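Local coordinates for protein excinuclease ABC, subunit A. (Deinococcus radiodurans, PDB 2VF7) that binds DNA and zinc, binds and hydrolyses ATP, and as a UvrA-family protein probably helps recognise damaged DNA for excision repair, at residues 453-456 / 462-465; 623-628 / 676-681. The protein carries 1 engineered substitution. All coordinates share one frame; numbering follows the deposited sequence.

Interaction 1. Residues 453-456 / 462-465; sequences VGPE and GEIL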
ATOM      1  N   VAL A 453     -27.780 -18.265  10.433  1.00 55.21           N
ATOM      2  CA  VAL A 453     -28.233 -16.882  10.344  1.00 55.45           C
ATOM      3  C   VAL A 453     -29.658 -16.762   9.745  1.00 55.89           C
ATOM      4  O   VAL A 453     -29.990 -17.408   8.746  1.00 55.16           O
ATOM      5  CB  VAL A 453     -27.215 -16.011   9.536  1.00 54.98           C
ATOM      6  CG1 VAL A 453     -27.735 -14.624   9.322  1.00 54.96           C
ATOM      7  CG2 VAL A 453     -25.870 -15.930  10.243  1.00 55.43           C
ATOM      8  N   GLY A 454     -30.476 -15.946  10.413  1.00 56.77           N
ATOM      9  CA  GLY A 454     -31.752 -15.424   9.932  1.00 57.37           C
ATOM     10  C   GLY A 454     -32.801 -16.486   9.787  1.00 58.45           C
ATOM     11  O   GLY A 454     -32.478 -17.638   9.432  1.00 59.94           O
ATOM     12  N   PRO A 455     -34.076 -16.138  10.048  1.00 57.82           N
ATOM     13  CA  PRO A 455     -35.060 -17.107   9.600  1.00 57.33           C
ATOM     14  C   PRO A 455     -35.026 -17.166   8.066  1.00 57.26           C
ATOM     15  O   PRO A 455     -34.756 -18.223   7.497  1.00 57.07           O
ATOM     16  CB  PRO A 455     -36.403 -16.546  10.121  1.00 57.38           C
ATOM     17  CG  PRO A 455     -36.084 -15.415  10.990  1.00 57.21           C
ATOM     18  CD  PRO A 455     -34.682 -14.960  10.686  1.00 57.94           C
ATOM     19  N   GLU A 456     -35.246 -16.011   7.425  1.00 57.39           N
ATOM     20  CA  GLU A 456     -35.394 -15.894   5.965  1.00 57.73           C
ATOM     21  C   GLU A 456     -34.358 -14.913   5.369  1.00 57.32           C
ATOM     22  O   GLU A 456     -33.264 -14.723   5.929  1.00 56.89           O
ATOM     23  CB  GLU A 456     -36.842 -15.486   5.590  1.00 57.57           C
ATOM     24  CG  GLU A 456     -37.958 -16.289   6.286  1.00 58.22           C
ATOM     25  CD  GLU A 456     -39.399 -15.877   5.879  1.00 59.40           C
ATOM     26  OE1 GLU A 456     -39.901 -16.325   4.815  1.00 61.48           O
ATOM     27  OE2 GLU A 456     -40.054 -15.131   6.648  1.00 60.97           O
ATOM     28  N   GLY A 462     -31.262 -11.910   9.137  1.00 53.98           N
ATOM     29  CA  GLY A 462     -30.261 -11.094   9.835  1.00 53.53           C
ATOM     30  C   GLY A 462     -30.143 -11.322  11.333  1.00 53.39           C
ATOM     31  O   GLY A 462     -29.575 -10.501  12.033  1.00 52.98           O
ATOM     32  N   GLU A 463     -30.684 -12.437  11.826  1.00 53.97           N
ATOM     33  CA  GLU A 463     -30.494 -12.838  13.235  1.00 54.27           C
ATOM     34  C   GLU A 463     -29.822 -14.204  13.416  1.00 53.63           C
ATOM     35  O   GLU A 463     -29.705 -14.990  12.476  1.00 52.94           O
ATOM     36  CB  GLU A 463     -31.795 -12.745  14.033  1.00 54.47           C
ATOM     37  CG  GLU A 463     -33.030 -13.084  13.263  1.00 57.41           C
ATOM     38  CD  GLU A 463     -34.250 -12.335  13.770  1.00 60.14           C
ATOM     39  OE1 GLU A 463     -34.150 -11.636  14.799  1.00 61.99           O
ATOM     40  OE2 GLU A 463     -35.312 -12.438  13.132  1.00 61.74           O
ATOM     41  N   ILE A 464     -29.339 -14.458  14.627  1.00 53.46           N
ATOM     42  CA  ILE A 464     -28.564 -15.665  14.906  1.00 52.96           C
ATOM     43  C   ILE A 464     -29.526 -16.671  15.451  1.00 52.81           C
ATOM     44  O   ILE A 464     -30.126 -16.457  16.495  1.00 52.43           O
ATOM     45  CB  ILE A 464     -27.396 -15.406  15.935  1.00 53.48           C
ATOM     46  CG1 ILE A 464     -26.454 -14.277  15.468  1.00 52.15           C
ATOM     47  CG2 ILE A 464     -26.619 -16.689  16.248  1.00 52.63           C
ATOM     48  CD1 ILE A 464     -25.948 -14.417  14.053  1.00 53.84           C
ATOM     49  N   LEU A 465     -29.702 -17.760  14.720  1.00 52.99           N
ATOM     50  CA  LEU A 465     -30.589 -18.819  15.171  1.00 52.69           C
ATOM     51  C   LEU A 465     -29.852 -19.752  16.121  1.00 52.54           C
ATOM     52  O   LEU A 465     -30.428 -20.272  17.087  1.00 52.41           O
ATOM     53  CB  LEU A 465     -31.145 -19.595  13.980  1.00 52.71           C
ATOM     54  CG  LEU A 465     -31.731 -18.760  12.839  1.00 52.80           C
ATOM     55  CD1 LEU A 465     -32.518 -19.649  11.909  1.00 50.87           C
ATOM     56  CD2 LEU A 465     -32.582 -17.596  13.343  1.00 53.48           C
TER
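V453 and I464 face each other as an antiparallel, non-hydrogen-bonded pair, CA to CA 4.7 Å. G454 N then bonds to E463 O; the modelled 2.4 Å is very short, so that length is doubtful. V453 CA also meets E463 O in a CA-H...O contact. The V453 side chain has CG1 anti to the backbone N (chi1 174°). This puts V453 CG2 beside I464 CD1, at 4.1 Å. G454 has positive phi, and a CB there would run into G462 N. P455 and E463 cross at about a right angle, with P455 CD 3.6 Å from E463 OE2. L465 lays its branched end on G454 and P455. L465 CD1 is 3.2 Å from G454 O, and L465 CD2 is 4.3 Å from P455 CD. Replacing L465 by an alanine would remove the methyl packed on the G454 carbonyl and would probably leave the P455 ring without this apolar neighbour. V453 ends strand 449-453, which pairs antiparallel with strand 464-468, outermost in this chain's sheet. On its other side, V453 is backbone-bonded to T42 of strand 38-42, just before the P-loop, and V453 O makes a weak hydrogen bond to S47 OG.

Interaction 2. Residues 623-628 / 676-681; sequences KKRGYN and TLEVEY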
ATOM      1  N   LYS A 623     -44.576  18.289 -15.611  1.00 58.16           N
ATOM      2  CA  LYS A 623     -45.230  18.956 -16.732  1.00 58.39           C
ATOM      3  C   LYS A 623     -45.008  20.475 -16.727  1.00 58.15           C
ATOM      4  O   LYS A 623     -44.782  21.060 -17.784  1.00 57.87           O
ATOM      5  CB  LYS A 623     -46.713  18.596 -16.756  1.00 58.76           C
ATOM      6  CG  LYS A 623     -47.173  17.936 -18.058  1.00 60.00           C
ATOM      7  CD  LYS A 623     -46.211  16.838 -18.508  1.00 60.96           C
ATOM      8  CE  LYS A 623     -46.922  15.755 -19.320  1.00 63.06           C
ATOM      9  NZ  LYS A 623     -47.551  16.254 -20.588  1.00 63.01           N
ATOM     10  N   LYS A 624     -45.048  21.086 -15.538  1.00 58.13           N
ATOM     11  CA  LYS A 624     -44.750  22.515 -15.339  1.00 58.39           C
ATOM     12  C   LYS A 624     -43.373  22.917 -15.859  1.00 58.24           C
ATOM     13  O   LYS A 624     -43.233  23.922 -16.570  1.00 58.59           O
ATOM     14  CB  LYS A 624     -44.801  22.879 -13.854  1.00 58.73           C
ATOM     15  CG  LYS A 624     -46.071  23.525 -13.367  1.00 58.96           C
ATOM     16  CD  LYS A 624     -45.880  24.046 -11.941  1.00 60.51           C
ATOM     17  CE  LYS A 624     -45.901  25.579 -11.881  1.00 63.18           C
ATOM     18  NZ  LYS A 624     -44.583  26.231 -12.194  1.00 64.45           N
ATOM     19  N   ARG A 625     -42.354  22.173 -15.435  1.00 57.79           N
ATOM     20  CA  ARG A 625     -41.018  22.327 -15.968  1.00 57.31           C
ATOM     21  C   ARG A 625     -40.996  21.572 -17.280  1.00 57.67           C
ATOM     22  O   ARG A 625     -41.817  20.692 -17.509  1.00 58.04           O
ATOM     23  CB  ARG A 625     -39.995  21.721 -15.027  1.00 57.10           C
ATOM     24  CG  ARG A 625     -39.848  22.391 -13.667  1.00 56.38           C
ATOM     25  CD  ARG A 625     -40.483  21.537 -12.589  1.00 53.93           C
ATOM     26  NE  ARG A 625     -39.601  21.225 -11.454  1.00 50.94           N
ATOM     27  CZ  ARG A 625     -39.440  21.990 -10.375  1.00 50.59           C
ATOM     28  NH1 ARG A 625     -40.070  23.162 -10.273  1.00 52.50           N
ATOM     29  NH2 ARG A 625     -38.652  21.589  -9.394  1.00 48.34           N
ATOM     30  N   GLY A 626     -40.064  21.888 -18.158  1.00 57.85           N
ATOM     31  CA  GLY A 626     -40.054  21.195 -19.434  1.00 58.29           C
ATOM     32  C   GLY A 626     -39.275  19.902 -19.331  1.00 58.44           C
ATOM     33  O   GLY A 626     -38.235  19.778 -19.988  1.00 58.78           O
ATOM     34  N   TYR A 627     -39.749  18.967 -18.492  1.00 58.13           N
ATOM     35  CA  TYR A 627     -39.067  17.665 -18.269  1.00 58.37           C
ATOM     36  C   TYR A 627     -39.701  16.591 -19.140  1.00 58.49           C
ATOM     37  O   TYR A 627     -40.942  16.528 -19.272  1.00 59.49           O
ATOM     38  CB  TYR A 627     -39.180  17.146 -16.823  1.00 57.99           C
ATOM     39  CG  TYR A 627     -38.520  17.920 -15.694  1.00 57.24           C
ATOM     40  CD1 TYR A 627     -37.641  18.969 -15.929  1.00 56.11           C
ATOM     41  CD2 TYR A 627     -38.770  17.557 -14.367  1.00 57.10           C
ATOM     42  CE1 TYR A 627     -37.048  19.657 -14.863  1.00 57.94           C
ATOM     43  CE2 TYR A 627     -38.191  18.232 -13.305  1.00 56.92           C
ATOM     44  CZ  TYR A 627     -37.324  19.271 -13.552  1.00 57.64           C
ATOM     45  OH  TYR A 627     -36.743  19.936 -12.486  1.00 57.51           O
ATOM     46  N   ASN A 628     -38.861  15.767 -19.747  1.00 57.63           N
ATOM     47  CA  ASN A 628     -39.325  14.537 -20.339  1.00 57.38           C
ATOM     48  C   ASN A 628     -38.769  13.383 -19.508  1.00 56.92           C
ATOM     49  O   ASN A 628     -38.110  13.620 -18.488  1.00 56.12           O
ATOM     50  CB  ASN A 628     -38.928  14.448 -21.814  1.00 57.99           C
ATOM     51  CG  ASN A 628     -37.435  14.422 -22.022  1.00 59.24           C
ATOM     52  OD1 ASN A 628     -36.742  15.421 -21.801  1.00 59.36           O
ATOM     53  ND2 ASN A 628     -36.924  13.266 -22.473  1.00 61.82           N
ATOM     54  N   THR A 676     -34.364  17.261  -9.390  1.00 57.72           N
ATOM     55  CA  THR A 676     -35.039  16.081  -9.937  1.00 57.24           C
ATOM     56  C   THR A 676     -35.807  15.311  -8.847  1.00 56.92           C
ATOM     57  O   THR A 676     -36.815  14.676  -9.135  1.00 56.66           O
ATOM     58  CB  THR A 676     -34.025  15.166 -10.658  1.00 57.36           C
ATOM     59  OG1 THR A 676     -33.230  15.951 -11.557  1.00 56.70           O
ATOM     60  CG2 THR A 676     -34.717  14.090 -11.426  1.00 57.38           C
ATOM     61  N   LEU A 677     -35.354  15.410  -7.594  1.00 56.44           N
ATOM     62  CA  LEU A 677     -35.910  14.595  -6.503  1.00 56.50           C
ATOM     63  C   LEU A 677     -37.094  15.278  -5.821  1.00 56.43           C
ATOM     64  O   LEU A 677     -37.760  14.688  -4.955  1.00 55.84           O
ATOM     65  CB  LEU A 677     -34.826  14.242  -5.463  1.00 56.77           C
ATOM     66  CG  LEU A 677     -33.557  13.499  -5.897  1.00 56.92           C
ATOM     67  CD1 LEU A 677     -32.434  13.770  -4.901  1.00 58.61           C
ATOM     68  CD2 LEU A 677     -33.803  12.019  -6.021  1.00 55.64           C
ATOM     69  N   GLU A 678     -37.338  16.522  -6.221  1.00 56.28           N
ATOM     70  CA  GLU A 678     -38.525  17.284  -5.810  1.00 56.54           C
ATOM     71  C   GLU A 678     -39.815  16.799  -6.473  1.00 55.96           C
ATOM     72  O   GLU A 678     -40.913  17.141  -6.010  1.00 56.47           O
ATOM     73  CB  GLU A 678     -38.332  18.782  -6.115  1.00 56.57           C
ATOM     74  CG  GLU A 678     -37.261  19.469  -5.276  1.00 56.13           C
ATOM     75  CD  GLU A 678     -37.235  20.970  -5.486  1.00 57.86           C
ATOM     76  OE1 GLU A 678     -36.458  21.665  -4.774  1.00 59.08           O
ATOM     77  OE2 GLU A 678     -37.994  21.463  -6.354  1.00 59.99           O
ATOM     78  N   VAL A 679     -39.678  16.029  -7.557  1.00 54.93           N
ATOM     79  CA  VAL A 679     -40.816  15.484  -8.315  1.00 54.10           C
ATOM     80  C   VAL A 679     -41.222  14.120  -7.760  1.00 54.10           C
ATOM     81  O   VAL A 679     -40.394  13.202  -7.669  1.00 53.20           O
ATOM     82  CB  VAL A 679     -40.503  15.359  -9.847  1.00 54.30           C
ATOM     83  CG1 VAL A 679     -41.732  14.879 -10.632  1.00 52.42           C
ATOM     84  CG2 VAL A 679     -39.961  16.688 -10.418  1.00 52.37           C
ATOM     85  N   GLU A 680     -42.500  13.987  -7.397  1.00 53.91           N
ATOM     86  CA  GLU A 680     -43.002  12.730  -6.844  1.00 54.15           C
ATOM     87  C   GLU A 680     -44.178  12.115  -7.609  1.00 53.98           C
ATOM     88  O   GLU A 680     -45.198  12.774  -7.870  1.00 55.24           O
ATOM     89  CB  GLU A 680     -43.395  12.906  -5.383  1.00 54.37           C
ATOM     90  CG  GLU A 680     -42.283  13.333  -4.453  1.00 55.37           C
ATOM     91  CD  GLU A 680     -42.824  13.746  -3.088  1.00 56.01           C
ATOM     92  OE1 GLU A 680     -44.030  14.011  -2.979  1.00 56.57           O
ATOM     93  OE2 GLU A 680     -42.049  13.797  -2.117  1.00 57.23           O
ATOM     94  N   TYR A 681     -44.017  10.846  -7.960  1.00 53.89           N
ATOM     95  CA  TYR A 681     -45.101   9.991  -8.459  1.00 53.12           C
ATOM     96  C   TYR A 681     -45.643   9.184  -7.284  1.00 52.75           C
ATOM     97  O   TYR A 681     -44.928   8.340  -6.714  1.00 52.49           O
ATOM     98  CB  TYR A 681     -44.585   9.047  -9.556  1.00 52.44           C
ATOM     99  CG  TYR A 681     -45.527   7.909  -9.921  1.00 52.86           C
ATOM    100  CD1 TYR A 681     -46.711   8.139 -10.636  1.00 51.54           C
ATOM    101  CD2 TYR A 681     -45.227   6.598  -9.567  1.00 51.40           C
ATOM    102  CE1 TYR A 681     -47.575   7.090 -10.973  1.00 50.08           C
ATOM    103  CE2 TYR A 681     -46.075   5.558  -9.902  1.00 51.17           C
ATOM    104  CZ  TYR A 681     -47.238   5.811 -10.600  1.00 51.71           C
ATOM    105  OH  TYR A 681     -48.050   4.755 -10.915  1.00 53.45           O
TER
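R625 and Y627, in the turn that leaves helix 620-624, meet E678 and V679 where the two ends of the 629-675 connection come together. R625 NH2 forms a salt bridge with E678 OE2 at 3.1 Å. The hydrogen bond in it is weak, with an angle of 128° at the hydrogen. The carboxylate oxygen lies at the guanidinium edge, near its plane, and the two planes are 36° apart. E678 is stretched out (chi2 -173°), which carries OE2 across to R625. R625 bends midway along its chain, and this brings the guanidinium beside the Y627 hydroxyl. R625 CB sits 3.6 Å above one face of the Y627 ring, offset toward the rim. R625 NE gives Y627 OH a weak hydrogen bond of 3.3 Å. The stronger partner of that hydroxyl is E675 OE2. V679 CG2 comes to the ring edge, 3.7 Å from Y627 CE2. V679 also touches L621 and A622 of helix 620-624. The weak Y627 N to R625 O bond closes an inverse gamma turn centred on G626. The connection closed off here holds the Cys4 zinc site of C641, C644, C664 and C667, built from two CxxC pairs.

How the interactions relate
Interactions 1 and 2 do not touch. Their centres are 41 Å apart, and their nearest atoms are about 27 Å apart. Along the chain they come in series. Interaction 1 belongs to the first nucleotide-binding core. The V453 side chain is about 6 Å from a bound ADP and about 4 Å from that of S47, which binds that nucleotide. Interaction 2 lies in the ABC-transporter-like part of the chain that also holds the second P-loop, but away from the nucleotide and zinc sites. The centre of interaction 2 is about 40 Å from the centre of the chain, and the centre of interaction 1 about 29 Å. One contact joins sheet strands beside a nucleotide; the other joins loops.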